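Local coordinates for protein deseasin MCP-01 (Pseudoalteromonas sp., PDB 3VV3) that degrades collagen by cleaving its peptide bonds, acting as a collagenolytic serine protease of the subtilisin family, at residues 184-189 / 215-220; 165-170 / 282-287; 51-56 / 130-135. All coordinates share one frame; numbering follows the deposited sequence.

Contact 1: 184-189 / 215-220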
# COMPACT_ATOMS: atom_id res chain seq x y z
N ASP A 184 -18.09 -18.20 7.60
CA ASP A 184 -19.50 -18.51 7.37
C ASP A 184 -20.10 -17.64 6.27
O ASP A 184 -20.94 -18.11 5.49
CB ASP A 184 -20.31 -18.33 8.66
CG ASP A 184 -20.06 -19.43 9.68
OD1 ASP A 184 -19.35 -20.42 9.37
OD2 ASP A 184 -20.57 -19.30 10.81
N ALA A 185 -19.70 -16.37 6.22
CA ALA A 185 -20.18 -15.48 5.18
C ALA A 185 -19.69 -15.98 3.82
O ALA A 185 -20.43 -15.95 2.82
CB ALA A 185 -19.70 -14.06 5.43
N ILE A 186 -18.45 -16.46 3.79
CA ILE A 186 -17.87 -16.97 2.57
C ILE A 186 -18.56 -18.27 2.16
O ILE A 186 -18.82 -18.50 0.98
CB ILE A 186 -16.35 -17.17 2.70
CG1 ILE A 186 -15.68 -15.81 2.92
CG2 ILE A 186 -15.78 -17.87 1.46
CD1 ILE A 186 -14.20 -15.89 3.30
N THR A 187 -18.88 -19.11 3.14
CA THR A 187 -19.63 -20.32 2.87
C THR A 187 -20.98 -20.00 2.24
O THR A 187 -21.41 -20.67 1.30
CB THR A 187 -19.82 -21.16 4.14
OG1 THR A 187 -18.54 -21.66 4.56
CG2 THR A 187 -20.76 -22.33 3.87
N ALA A 188 -21.63 -18.94 2.72
CA ALA A 188 -22.91 -18.54 2.14
C ALA A 188 -22.73 -18.08 0.70
O ALA A 188 -23.58 -18.35 -0.15
CB ALA A 188 -23.57 -17.44 2.96
N SER A 189 -21.63 -17.38 0.43
CA SER A 189 -21.35 -16.95 -0.93
C SER A 189 -21.14 -18.17 -1.84
O SER A 189 -21.54 -18.15 -3.01
CB SER A 189 -20.16 -15.98 -0.99
OG SER A 189 -18.93 -16.66 -0.82
N SER A 215 -7.21 -14.96 2.48
CA SER A 215 -6.72 -15.89 1.45
C SER A 215 -6.52 -17.32 1.98
O SER A 215 -6.67 -18.27 1.22
CB SER A 215 -5.47 -15.38 0.75
OG SER A 215 -4.43 -15.17 1.67
N ASN A 216 -6.20 -17.47 3.26
CA ASN A 216 -6.01 -18.81 3.84
C ASN A 216 -7.30 -19.56 4.20
O ASN A 216 -7.23 -20.73 4.59
CB ASN A 216 -5.06 -18.78 5.06
CG ASN A 216 -3.60 -18.99 4.69
OD1 ASN A 216 -2.98 -18.15 4.04
ND2 ASN A 216 -3.04 -20.13 5.10
N TYR A 217 -8.46 -18.93 4.08
CA TYR A 217 -9.70 -19.67 4.34
C TYR A 217 -9.74 -20.87 3.40
O TYR A 217 -9.44 -20.73 2.22
CB TYR A 217 -10.95 -18.80 4.18
CG TYR A 217 -11.16 -17.89 5.36
CD1 TYR A 217 -11.38 -18.43 6.63
CD2 TYR A 217 -11.11 -16.51 5.23
CE1 TYR A 217 -11.55 -17.62 7.74
CE2 TYR A 217 -11.28 -15.68 6.33
CZ TYR A 217 -11.50 -16.25 7.58
OH TYR A 217 -11.67 -15.43 8.68
N GLU A 218 -10.09 -22.03 3.93
CA GLU A 218 -10.07 -23.27 3.15
C GLU A 218 -11.35 -23.51 2.33
O GLU A 218 -11.48 -24.52 1.62
CB GLU A 218 -9.79 -24.46 4.07
CG GLU A 218 -8.38 -24.44 4.66
CD GLU A 218 -8.18 -25.54 5.69
OE1 GLU A 218 -9.15 -26.27 5.97
OE2 GLU A 218 -7.05 -25.66 6.21
N ASN A 219 -12.27 -22.56 2.41
CA ASN A 219 -13.48 -22.60 1.60
C ASN A 219 -13.14 -22.89 0.13
O ASN A 219 -12.23 -22.29 -0.43
CB ASN A 219 -14.23 -21.27 1.73
CG ASN A 219 -14.69 -20.98 3.15
OD1 ASN A 219 -15.89 -20.91 3.41
ND2 ASN A 219 -13.75 -20.83 4.07
N ASP A 220 -13.87 -23.82 -0.48
CA ASP A 220 -13.55 -24.20 -1.86
C ASP A 220 -13.68 -23.07 -2.89
O ASP A 220 -13.04 -23.12 -3.94
CB ASP A 220 -14.39 -25.40 -2.30
CG ASP A 220 -13.93 -26.70 -1.66
OD1 ASP A 220 -12.72 -26.85 -1.39
OD2 ASP A 220 -14.79 -27.58 -1.43
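Ile186 and Asn219 each lose a nearly equal area to the other segment, and Tyr217 adds a second surface for the isoleucine. The branches of Ile186 divide the work between them. With chi1 at -64°, CG2 lies anti to the backbone N and leans toward Asn219, where it meets CB at 3.7 Å and the amide carbon CG, also at 3.7 Å. The other branch runs through CG1 to CD1, which touches the Tyr217 ring at CD2, 3.7 Å away, approaching obliquely. The two side chains cross at about a right angle; CD1 of Ile186 meets the ring at CD2 and CG, the side near CB of Tyr217. The phenol end is tied by OH to the backbone N of Ser179, just ahead of helix 180-191, while the ring also packs on Leu182 and Ala183 of the same helix. Thr187 crosses the Asn219 side chain at about a right angle, its OG1 4.2 Å from CG of Asn219. This hydroxyl is already bonded to the carbonyl of Ala183, one helical turn back. A second hydroxyl turns inward on the helix: Ser189 OG donates to Ile186 O at 2.6 Å, tilted 16° from the carbonyl plane, and OG is bonded as well to the side chain of Asn221. Were Ile186 cut back to an alanine, both CG2 and CD1 would go, which is likely to open a gap beside the Asn219 side chain and leave ring atom CD2 of Tyr217 without its methyl neighbour. The firm contacts across the segments are apolar, while the clear polar bonds run within the helix or to its flanks; the tyrosine hydroxyl anchors the loop leading into strand 222-228 to the chain before the helix.

Contact 2: 165-170 / 282-287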
# COMPACT_ATOMS: atom_id res chain seq x y z
N ASN A 165 -26.78 -11.00 -11.70
CA ASN A 165 -25.83 -11.97 -12.25
C ASN A 165 -24.42 -11.76 -11.71
O ASN A 165 -23.47 -11.54 -12.46
CB ASN A 165 -25.84 -11.93 -13.78
CG ASN A 165 -25.05 -13.06 -14.40
OD1 ASN A 165 -24.97 -14.16 -13.84
ND2 ASN A 165 -24.46 -12.80 -15.56
N LEU A 166 -24.29 -11.83 -10.39
CA LEU A 166 -23.05 -11.53 -9.69
C LEU A 166 -22.43 -12.82 -9.16
O LEU A 166 -22.93 -13.41 -8.21
CB LEU A 166 -23.37 -10.57 -8.54
CG LEU A 166 -22.24 -9.93 -7.73
CD1 LEU A 166 -22.85 -8.86 -6.85
CD2 LEU A 166 -21.51 -10.96 -6.88
N ARG A 167 -21.33 -13.26 -9.78
CA ARG A 167 -20.70 -14.52 -9.41
C ARG A 167 -19.21 -14.38 -9.12
O ARG A 167 -18.52 -15.39 -8.96
CB ARG A 167 -20.92 -15.58 -10.50
CG ARG A 167 -22.39 -15.96 -10.66
CD ARG A 167 -22.53 -17.21 -11.50
NE ARG A 167 -21.74 -18.30 -10.94
CZ ARG A 167 -21.37 -19.38 -11.62
NH1 ARG A 167 -21.74 -19.54 -12.89
NH2 ARG A 167 -20.63 -20.30 -11.02
N VAL A 168 -18.72 -13.15 -9.04
CA VAL A 168 -17.30 -12.90 -8.75
C VAL A 168 -17.15 -11.77 -7.76
O VAL A 168 -17.74 -10.70 -7.94
CB VAL A 168 -16.51 -12.53 -10.03
CG1 VAL A 168 -15.03 -12.29 -9.67
CG2 VAL A 168 -16.63 -13.63 -11.10
N LEU A 169 -16.37 -12.01 -6.71
CA LEU A 169 -16.03 -10.96 -5.75
C LEU A 169 -14.53 -10.75 -5.75
O LEU A 169 -13.74 -11.70 -5.70
CB LEU A 169 -16.47 -11.34 -4.34
CG LEU A 169 -17.98 -11.43 -4.14
CD1 LEU A 169 -18.28 -11.91 -2.73
CD2 LEU A 169 -18.61 -10.06 -4.42
N ASN A 170 -14.13 -9.48 -5.80
CA ASN A 170 -12.73 -9.11 -5.70
C ASN A 170 -12.41 -8.64 -4.29
O ASN A 170 -13.02 -7.69 -3.78
CB ASN A 170 -12.42 -7.99 -6.69
CG ASN A 170 -10.95 -7.63 -6.70
OD1 ASN A 170 -10.49 -6.84 -5.88
ND2 ASN A 170 -10.22 -8.24 -7.60
N LEU A 282 -14.71 -12.31 -17.45
CA LEU A 282 -14.61 -12.50 -18.90
C LEU A 282 -15.00 -13.92 -19.31
O LEU A 282 -15.73 -14.12 -20.30
CB LEU A 282 -13.20 -12.15 -19.42
CG LEU A 282 -13.11 -11.95 -20.94
CD1 LEU A 282 -14.07 -10.84 -21.36
CD2 LEU A 282 -11.69 -11.59 -21.36
N VAL A 283 -14.54 -14.90 -18.55
CA VAL A 283 -14.92 -16.30 -18.78
C VAL A 283 -16.44 -16.46 -18.71
O VAL A 283 -17.04 -17.14 -19.53
CB VAL A 283 -14.24 -17.24 -17.76
CG1 VAL A 283 -14.86 -18.63 -17.82
CG2 VAL A 283 -12.72 -17.32 -18.01
N LEU A 284 -17.06 -15.83 -17.72
CA LEU A 284 -18.50 -15.97 -17.53
C LEU A 284 -19.30 -15.25 -18.62
O LEU A 284 -20.51 -15.42 -18.73
CB LEU A 284 -18.91 -15.47 -16.14
CG LEU A 284 -18.48 -16.35 -14.97
CD1 LEU A 284 -18.70 -15.61 -13.64
CD2 LEU A 284 -19.26 -17.65 -14.98
N SER A 285 -18.62 -14.43 -19.42
CA SER A 285 -19.29 -13.81 -20.57
C SER A 285 -19.32 -14.79 -21.74
O SER A 285 -20.06 -14.59 -22.71
CB SER A 285 -18.62 -12.49 -20.98
OG SER A 285 -17.42 -12.73 -21.70
N VAL A 286 -18.51 -15.84 -21.65
CA VAL A 286 -18.41 -16.87 -22.70
C VAL A 286 -19.14 -18.16 -22.31
O VAL A 286 -19.79 -18.81 -23.14
CB VAL A 286 -16.92 -17.16 -23.03
CG1 VAL A 286 -16.79 -18.38 -23.93
CG2 VAL A 286 -16.26 -15.93 -23.67
N ASN A 287 -19.04 -18.54 -21.04
CA ASN A 287 -19.68 -19.76 -20.55
C ASN A 287 -20.25 -19.58 -19.15
O ASN A 287 -19.57 -19.81 -18.15
CB ASN A 287 -18.70 -20.95 -20.58
CG ASN A 287 -19.37 -22.29 -20.25
OD1 ASN A 287 -20.54 -22.33 -19.87
ND2 ASN A 287 -18.63 -23.38 -20.40
O HOH W 1 -22.85 -14.85 -17.21
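Arg167 lays its side chain against Leu284, and the arginine touches it at both ends, root and tip. At the root, CB rests against Leu284 CD1 at 3.8 Å. CG is held beside the backbone N and anti to the carbonyl carbon (chi1 -65°), after which the chain bends at chi3 (55°) and brings the guanidinium round to the leucine's other methyl. There NH1 passes Leu284 CD2 at 3.8 Å, an oblique approach of methyl to guanidinium without polar character. The clear bonds of the group go to backbone oxygens: NE to Asp193 O and NH1 to Leu290 O; a weak one runs from NH2 to the Thr292 hydroxyl. Two carbonyls on separate loops therefore probably fix the rotation of the guanidinium, and its aliphatic base is left to pack. Leu284 crosses the arginine at about a right angle, and its forked end serves both neighbours, since CD1 also meets Val168 CG2 at 3.8 Å. Val168 leans in addition on Ala280, one turn back along the same helix. At the margin, a water bridges the Asn165 side chain and the Leu284 carbonyl: it accepts from Asn165 ND2 at 3.1 Å and donates to Leu284 O at 2.8 Å, while the same ND2 bonds Asp43 O. Just past the leucine the backbone turns tightly; Ser285 OG reaches Leu282 O at 2.6 Å, in the carbonyl plane on a lone pair, and Ser285 N shares that oxygen. The whole is a helix-on-sheet packing: the last part of helix 269-284 lies against the start of strand 166-171, a central strand of the parallel sheet. It is the arrangement of the subtilisin fold, in which this long helix probably carries the nucleophilic serine near its beginning.

Contact 3: 51-56 / 130-135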
# COMPACT_ATOMS: atom_id res chain seq x y z
N THR A 51 -12.21 0.04 -0.66
CA THR A 51 -12.43 1.41 -0.20
C THR A 51 -13.56 2.11 -0.96
O THR A 51 -13.80 3.30 -0.76
CB THR A 51 -11.17 2.29 -0.36
OG1 THR A 51 -10.86 2.41 -1.75
CG2 THR A 51 -9.98 1.68 0.37
N GLY A 52 -14.21 1.37 -1.86
CA GLY A 52 -15.26 1.93 -2.69
C GLY A 52 -14.94 1.84 -4.18
O GLY A 52 -13.95 1.22 -4.58
N VAL A 53 -15.79 2.45 -5.00
CA VAL A 53 -15.60 2.53 -6.44
C VAL A 53 -15.96 3.94 -6.88
O VAL A 53 -17.05 4.41 -6.58
CB VAL A 53 -16.53 1.55 -7.19
CG1 VAL A 53 -16.34 1.68 -8.71
CG2 VAL A 53 -16.26 0.11 -6.74
N ASP A 54 -15.05 4.62 -7.56
CA ASP A 54 -15.41 5.93 -8.11
C ASP A 54 -16.15 5.74 -9.43
O ASP A 54 -15.54 5.79 -10.51
CB ASP A 54 -14.18 6.82 -8.32
CG ASP A 54 -14.57 8.22 -8.80
OD1 ASP A 54 -15.78 8.49 -8.97
OD2 ASP A 54 -13.66 9.05 -9.01
N TYR A 55 -17.46 5.54 -9.32
CA TYR A 55 -18.31 5.29 -10.48
C TYR A 55 -18.48 6.55 -11.34
O TYR A 55 -19.13 6.50 -12.39
CB TYR A 55 -19.69 4.77 -10.02
CG TYR A 55 -20.27 5.61 -8.91
CD1 TYR A 55 -20.88 6.83 -9.18
CD2 TYR A 55 -20.18 5.20 -7.59
CE1 TYR A 55 -21.40 7.61 -8.17
CE2 TYR A 55 -20.69 5.97 -6.56
CZ TYR A 55 -21.29 7.18 -6.86
OH TYR A 55 -21.80 7.96 -5.86
N SER A 56 -17.91 7.66 -10.90
CA SER A 56 -17.98 8.91 -11.66
C SER A 56 -16.76 9.11 -12.56
O SER A 56 -16.74 10.00 -13.41
CB SER A 56 -18.14 10.12 -10.72
OG SER A 56 -16.90 10.56 -10.20
N VAL A 130 -18.48 -4.58 -18.54
CA VAL A 130 -18.80 -5.39 -17.38
C VAL A 130 -19.57 -4.46 -16.44
O VAL A 130 -19.60 -3.25 -16.67
CB VAL A 130 -17.51 -5.93 -16.69
CG1 VAL A 130 -16.71 -4.78 -16.07
CG2 VAL A 130 -17.84 -7.01 -15.66
N SER A 131 -20.21 -5.00 -15.41
CA SER A 131 -20.86 -4.16 -14.41
C SER A 131 -20.17 -4.35 -13.08
O SER A 131 -20.04 -5.46 -12.59
CB SER A 131 -22.36 -4.50 -14.27
OG SER A 131 -23.07 -4.17 -15.45
N ILE A 132 -19.71 -3.25 -12.49
CA ILE A 132 -19.00 -3.31 -11.23
C ILE A 132 -19.83 -2.69 -10.12
O ILE A 132 -20.18 -1.51 -10.19
CB ILE A 132 -17.66 -2.57 -11.33
CG1 ILE A 132 -16.76 -3.27 -12.34
CG2 ILE A 132 -16.99 -2.49 -9.96
CD1 ILE A 132 -15.51 -2.49 -12.69
N VAL A 133 -20.14 -3.49 -9.10
CA VAL A 133 -20.83 -2.98 -7.91
C VAL A 133 -19.84 -2.87 -6.75
O VAL A 133 -19.05 -3.78 -6.51
CB VAL A 133 -22.03 -3.88 -7.50
CG1 VAL A 133 -21.65 -5.35 -7.48
CG2 VAL A 133 -22.61 -3.44 -6.15
N GLY A 134 -19.87 -1.74 -6.05
CA GLY A 134 -18.92 -1.53 -4.98
C GLY A 134 -19.53 -1.70 -3.61
O GLY A 134 -20.69 -1.35 -3.39
N CYS A 135 -18.75 -2.26 -2.68
CA CYS A 135 -19.07 -2.14 -1.27
C CYS A 135 -17.83 -1.60 -0.56
O CYS A 135 -16.76 -2.23 -0.57
CB CYS A 135 -19.51 -3.47 -0.65
SG CYS A 135 -20.02 -3.31 1.08
O HOH W 2 -15.13 -1.03 -3.15
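In the subtilisin fold an Asp-Thr-Gly motif spans the end of strand 45-50 and the start of the following loop; its aspartate is probably the acid of the catalytic triad. Val53, just after it, lies over Gly134 of the nearby strand 131-136. The CA atoms of the two come within 5.4 Å, the closest pair of backbones in the contact. Val53 does the touching with one methyl: chi1 of 178° sets CG1 anti to the backbone N and leaves CG2 anti to the carbonyl carbon, directed onto the strand. CG2 stands 3.6 Å from Gly134 CA, and a more distant 4.2 Å from Ile132 CG2, two residues back along the strand. A CB on Gly134 would clash with that same CG2, so the bare CA is what allows the loop to settle so closely. Val53 and Ile132 both reach Ser110 of helix 105-114 as well, making the valine part of the packing between sheet, loop and helix. Gly52 is glycine for another reason: at its backbone angles a CB would jam against the carbonyl O of Thr51. A water bridges the segments loosely, accepting weakly from Gly52 N and donating weakly to Cys135 O, next to the disulfide that joins Cys135 to Cys152 on helix 146-161. Beyond the valine the loop turns sharply, with Asp54 at the centre of an inverse gamma turn whose Tyr55 N to Val53 O bond is weak. Asp54 then makes an Asx turn with OD1 gripped twice: Ser56 OG donates at 2.7 Å on the syn lone pair, and Ser56 N comes from above the carboxylate plane, 41° out of it, at 3.0 Å.

In the fold
From the N terminus, contact 3 closes first, bringing 51-56 to 130-135 and enclosing strand 89-91, helix 105-114 and the calcium-binding residues between Glu70 and Asp86. Only then does contact 2 open at 165-170; it closes at 282-287 after 111 residues, and contact 1 is nested inside that loop, joining helix 180-191 to the chain before strand 222-228. Contacts 2 and 3 reach the same parallel sheet and touch through Leu166 CD1 and Val133 CG1, 3.8 Å apart, although their centres lie about 16 Å from each other. Contact 1 sits farther out, about 18 Å centre to centre from contact 2, without touching either of the others.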